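Local coordinates for protein putative dienelactone hydrolase (Klebsiella pneumoniae subsp. pneumoniae MGH 78578, PDB 3F67) that is a putative dienelactone hydrolase of the alpha/beta-hydrolase fold, probably cleaving carboxylic ester or lactone bonds, at residues P158-A170 against E189-T201. Numbering follows the deposited sequence.
Sequences PKHPVDIAVDLNA and ETMRQALRAANAT
Val-162, on the weakly bonded helical turn 161-164 that precedes strand 172-177, and Ala-165 just after it pack on Met-191 and Ala-194 of helix 185-197 and on Ala-198 near its C-terminal end; this helix leads into the outermost strand 202-207 of the alpha/beta-hydrolase sheet. The small Ala-198 lets the chains approach, its CA 4.8 Å from CA of Val-166. Ala-165 CB meets Ala-194 CB at 3.8 Å, while Ala-198 CB abuts the carbonyl of Ala-165, 3.5 Å from its O. Met-191, a selenomethionine, leaves its helix with CG anti to the backbone N (chi1 -179°) and bends at chi2 (68°). This lays SE against the Pro-161 to Val-162 peptide, 3.6 Å from Val-162 N, and brings CE to Pro-161 CB; Trp-130 of helix 124-133 touches Pro-161 and Met-191. Farther along, Leu-168 CD1 reaches Leu-195 CD2 at 3.5 Å and also touches Ala-200 CB, just past Asn-199, the positive-phi residue of the Schellman motif. Toward the strands, one water bridges the segments, donating to Ala-170 O (2.6 Å) and Thr-201 O (2.7 Å). With no direct hydrogen bond across the contact, apolar packing joins the two connections, supplemented by this water between neighbouring strand entrances.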
loop_
_atom_site.group_PDB
_atom_site.type_symbol
_atom_site.label_atom_id
_atom_site.label_comp_id
_atom_site.label_asym_id
_atom_site.label_seq_id
_atom_site.Cartn_x
_atom_site.Cartn_y
_atom_site.Cartn_z
ATOM N N PRO A 158 3.031 14.792 -8.933
ATOM C CA PRO A 158 2.970 16.229 -8.561
ATOM C C PRO A 158 2.611 16.549 -7.097
ATOM O O PRO A 158 2.731 17.738 -6.711
ATOM C CB PRO A 158 1.854 16.761 -9.449
ATOM C CG PRO A 158 0.927 15.610 -9.557
ATOM C CD PRO A 158 1.832 14.382 -9.684
ATOM N N LYS A 159 2.100 15.576 -6.329
ATOM C CA LYS A 159 1.752 15.819 -4.908
ATOM C C LYS A 159 2.336 14.735 -4.065
ATOM O O LYS A 159 2.386 13.590 -4.507
ATOM C CB LYS A 159 0.245 15.866 -4.667
ATOM C CG LYS A 159 -0.443 16.814 -5.652
ATOM C CD LYS A 159 -1.380 17.736 -4.978
ATOM C CE LYS A 159 -2.257 18.418 -6.033
ATOM N NZ LYS A 159 -3.687 18.384 -5.593
ATOM N N HIS A 160 2.773 15.097 -2.857
ATOM C CA HIS A 160 3.258 14.113 -1.876
ATOM C C HIS A 160 2.327 14.089 -0.676
ATOM O O HIS A 160 1.421 14.931 -0.584
ATOM C CB HIS A 160 4.691 14.500 -1.471
ATOM C CG HIS A 160 5.667 14.305 -2.582
ATOM N ND1 HIS A 160 5.863 13.073 -3.188
ATOM C CD2 HIS A 160 6.457 15.182 -3.246
ATOM C CE1 HIS A 160 6.756 13.200 -4.152
ATOM N NE2 HIS A 160 7.134 14.471 -4.208
ATOM N N PRO A 161 2.481 13.097 0.209
ATOM C CA PRO A 161 1.565 12.993 1.329
ATOM C C PRO A 161 1.403 14.310 2.108
ATOM O O PRO A 161 0.282 14.622 2.538
ATOM C CB PRO A 161 2.149 11.825 2.165
ATOM C CG PRO A 161 2.747 10.906 1.069
ATOM C CD PRO A 161 3.366 11.905 0.088
ATOM N N VAL A 162 2.482 15.090 2.261
ATOM C CA VAL A 162 2.346 16.342 3.032
ATOM C C VAL A 162 1.304 17.236 2.384
ATOM O O VAL A 162 0.577 17.920 3.084
ATOM C CB VAL A 162 3.665 17.121 3.206
ATOM C CG1 VAL A 162 4.580 16.435 4.241
ATOM C CG2 VAL A 162 4.347 17.328 1.873
ATOM N N ASP A 163 1.216 17.191 1.049
ATOM C CA ASP A 163 0.282 18.092 0.277
ATOM C C ASP A 163 -1.194 17.704 0.367
ATOM O O ASP A 163 -2.093 18.537 0.144
ATOM C CB ASP A 163 0.666 18.093 -1.214
ATOM C CG ASP A 163 2.048 18.567 -1.446
ATOM O OD1 ASP A 163 2.408 19.678 -0.950
ATOM O OD2 ASP A 163 2.819 17.848 -2.100
ATOM N N ILE A 164 -1.449 16.419 0.648
ATOM C CA ILE A 164 -2.822 15.908 0.581
ATOM C C ILE A 164 -3.410 15.605 1.922
ATOM O O ILE A 164 -4.560 15.203 2.007
ATOM C CB ILE A 164 -2.961 14.698 -0.392
ATOM C CG1 ILE A 164 -1.943 13.579 -0.116
ATOM C CG2 ILE A 164 -2.715 15.195 -1.792
ATOM C CD1 ILE A 164 -2.195 12.745 1.135
ATOM N N ALA A 165 -2.630 15.845 2.987
ATOM C CA ALA A 165 -3.109 15.590 4.342
ATOM C C ALA A 165 -4.469 16.285 4.508
ATOM O O ALA A 165 -5.429 15.784 5.097
ATOM C CB ALA A 165 -2.067 16.086 5.399
ATOM N N VAL A 166 -4.557 17.468 3.922
ATOM C CA VAL A 166 -5.765 18.216 3.937
ATOM C C VAL A 166 -7.022 17.530 3.350
ATOM O O VAL A 166 -8.137 17.852 3.750
ATOM C CB VAL A 166 -5.502 19.635 3.264
ATOM C CG1 VAL A 166 -4.813 19.487 1.891
ATOM C CG2 VAL A 166 -6.785 20.441 3.201
ATOM N N ASP A 167 -6.838 16.575 2.426
ATOM C CA ASP A 167 -7.935 15.916 1.666
ATOM C C ASP A 167 -8.157 14.451 2.131
ATOM O O ASP A 167 -8.982 13.741 1.583
ATOM C CB ASP A 167 -7.611 15.901 0.154
ATOM C CG ASP A 167 -7.586 17.299 -0.460
ATOM O OD1 ASP A 167 -8.300 18.195 0.023
ATOM O OD2 ASP A 167 -6.846 17.503 -1.429
ATOM N N LEU A 168 -7.440 14.030 3.165
ATOM C CA LEU A 168 -7.615 12.657 3.688
ATOM C C LEU A 168 -9.081 12.330 4.075
ATOM O O LEU A 168 -9.767 13.138 4.744
ATOM C CB LEU A 168 -6.647 12.403 4.852
ATOM C CG LEU A 168 -5.187 12.262 4.456
ATOM C CD1 LEU A 168 -4.294 12.327 5.716
ATOM C CD2 LEU A 168 -4.892 10.960 3.576
ATOM N N ASN A 169 -9.536 11.158 3.623
ATOM C CA ASN A 169 -10.938 10.709 3.717
ATOM C C ASN A 169 -11.128 9.628 4.778
ATOM O O ASN A 169 -12.255 9.376 5.198
ATOM C CB ASN A 169 -11.421 10.103 2.383
ATOM C CG ASN A 169 -11.406 11.100 1.236
ATOM O OD1 ASN A 169 -10.834 10.845 0.172
ATOM N ND2 ASN A 169 -12.040 12.231 1.443
ATOM N N ALA A 170 -10.024 8.977 5.156
ATOM C CA ALA A 170 -10.016 7.739 5.953
ATOM C C ALA A 170 -8.874 7.809 6.955
ATOM O O ALA A 170 -7.849 8.474 6.677
ATOM C CB ALA A 170 -9.752 6.525 5.027
ATOM N N GLU A 189 8.170 14.826 11.024
ATOM C CA GLU A 189 7.659 16.020 11.700
ATOM C C GLU A 189 6.857 16.932 10.755
ATOM O O GLU A 189 5.801 17.462 11.132
ATOM C CB GLU A 189 8.803 16.802 12.378
ATOM C CG GLU A 189 8.381 18.117 13.019
ATOM C CD GLU A 189 7.332 17.994 14.146
ATOM O OE1 GLU A 189 7.129 16.903 14.721
ATOM O OE2 GLU A 189 6.745 19.044 14.481
ATOM N N THR A 190 7.369 17.138 9.548
ATOM C CA THR A 190 6.642 17.938 8.564
ATOM C C THR A 190 5.268 17.319 8.315
ATOM O O THR A 190 4.263 18.021 8.254
ATOM C CB THR A 190 7.435 18.041 7.228
ATOM O OG1 THR A 190 8.723 18.607 7.503
ATOM C CG2 THR A 190 6.716 18.901 6.223
HETATM N N MSE A 191 5.225 15.995 8.195
HETATM C CA MSE A 191 3.954 15.337 7.949
HETATM C C MSE A 191 3.012 15.454 9.159
HETATM O O MSE A 191 1.802 15.701 8.993
HETATM C CB MSE A 191 4.183 13.851 7.613
HETATM C CG MSE A 191 2.884 13.144 7.324
HETATM SE SE MSE A 191 2.093 13.798 5.636
HETATM C CE MSE A 191 0.713 12.473 5.413
ATOM N N ARG A 192 3.559 15.333 10.367
ATOM C CA ARG A 192 2.742 15.517 11.565
ATOM C C ARG A 192 2.173 16.922 11.645
ATOM O O ARG A 192 1.032 17.084 12.076
ATOM C CB ARG A 192 3.521 15.186 12.855
ATOM C CG ARG A 192 3.733 13.678 13.003
ATOM C CD ARG A 192 4.658 13.354 14.179
ATOM N NE ARG A 192 4.607 11.912 14.466
ATOM C CZ ARG A 192 5.594 11.230 15.034
ATOM N NH1 ARG A 192 6.744 11.822 15.370
ATOM N NH2 ARG A 192 5.432 9.952 15.283
ATOM N N GLN A 193 2.951 17.930 11.230
ATOM C CA GLN A 193 2.441 19.287 11.165
ATOM C C GLN A 193 1.282 19.356 10.179
ATOM O O GLN A 193 0.282 20.015 10.478
ATOM C CB GLN A 193 3.526 20.319 10.786
ATOM C CG GLN A 193 4.545 20.575 11.863
ATOM C CD GLN A 193 5.548 21.665 11.454
ATOM O OE1 GLN A 193 5.517 22.175 10.315
ATOM N NE2 GLN A 193 6.478 21.970 12.346
ATOM N N ALA A 194 1.421 18.700 9.032
ATOM C CA ALA A 194 0.411 18.758 7.986
ATOM C C ALA A 194 -0.882 18.078 8.496
ATOM O O ALA A 194 -1.979 18.592 8.296
ATOM C CB ALA A 194 0.916 18.077 6.705
ATOM N N LEU A 195 -0.718 16.952 9.170
ATOM C CA LEU A 195 -1.881 16.193 9.714
ATOM C C LEU A 195 -2.612 16.975 10.821
ATOM O O LEU A 195 -3.858 17.019 10.872
ATOM C CB LEU A 195 -1.408 14.844 10.231
ATOM C CG LEU A 195 -0.922 13.877 9.157
ATOM C CD1 LEU A 195 -0.148 12.689 9.801
ATOM C CD2 LEU A 195 -2.091 13.406 8.242
ATOM N N ARG A 196 -1.840 17.612 11.705
ATOM C CA ARG A 196 -2.453 18.439 12.726
ATOM C C ARG A 196 -3.198 19.634 12.135
ATOM O O ARG A 196 -4.314 19.939 12.579
ATOM C CB ARG A 196 -1.404 18.930 13.724
ATOM C CG ARG A 196 -0.852 17.841 14.609
ATOM C CD ARG A 196 -0.068 18.438 15.800
ATOM N NE ARG A 196 1.184 19.071 15.363
ATOM C CZ ARG A 196 2.363 18.448 15.337
ATOM N NH1 ARG A 196 2.454 17.180 15.717
ATOM N NH2 ARG A 196 3.446 19.087 14.924
ATOM N N ALA A 197 -2.600 20.296 11.129
ATOM C CA ALA A 197 -3.222 21.473 10.514
ATOM C C ALA A 197 -4.534 21.066 9.835
ATOM O O ALA A 197 -5.487 21.856 9.764
ATOM C CB ALA A 197 -2.300 22.090 9.480
ATOM N N ALA A 198 -4.540 19.848 9.306
ATOM C CA ALA A 198 -5.697 19.276 8.625
ATOM C C ALA A 198 -6.769 18.697 9.570
ATOM O O ALA A 198 -7.871 18.350 9.096
ATOM C CB ALA A 198 -5.223 18.181 7.658
ATOM N N ASN A 199 -6.469 18.659 10.874
ATOM C CA ASN A 199 -7.153 17.800 11.878
ATOM C C ASN A 199 -7.598 16.468 11.274
ATOM O O ASN A 199 -8.794 16.130 11.269
ATOM C CB ASN A 199 -8.303 18.511 12.618
ATOM C CG ASN A 199 -8.211 18.350 14.156
ATOM O OD1 ASN A 199 -8.278 17.244 14.694
ATOM N ND2 ASN A 199 -8.049 19.466 14.853
ATOM N N ALA A 200 -6.613 15.742 10.751
ATOM C CA ALA A 200 -6.820 14.433 10.143
ATOM C C ALA A 200 -6.818 13.378 11.258
ATOM O O ALA A 200 -6.206 13.592 12.319
ATOM C CB ALA A 200 -5.726 14.161 9.109
ATOM N N THR A 201 -7.538 12.270 11.056
ATOM C CA THR A 201 -7.384 11.105 11.942
ATOM C C THR A 201 -6.243 10.257 11.396
ATOM O O THR A 201 -6.388 9.615 10.352
ATOM C CB THR A 201 -8.686 10.286 11.963
ATOM O OG1 THR A 201 -9.706 11.106 12.543
ATOM C CG2 THR A 201 -8.522 8.999 12.816
HETATM O O HOH W 1 -6.685 10.536 7.835
#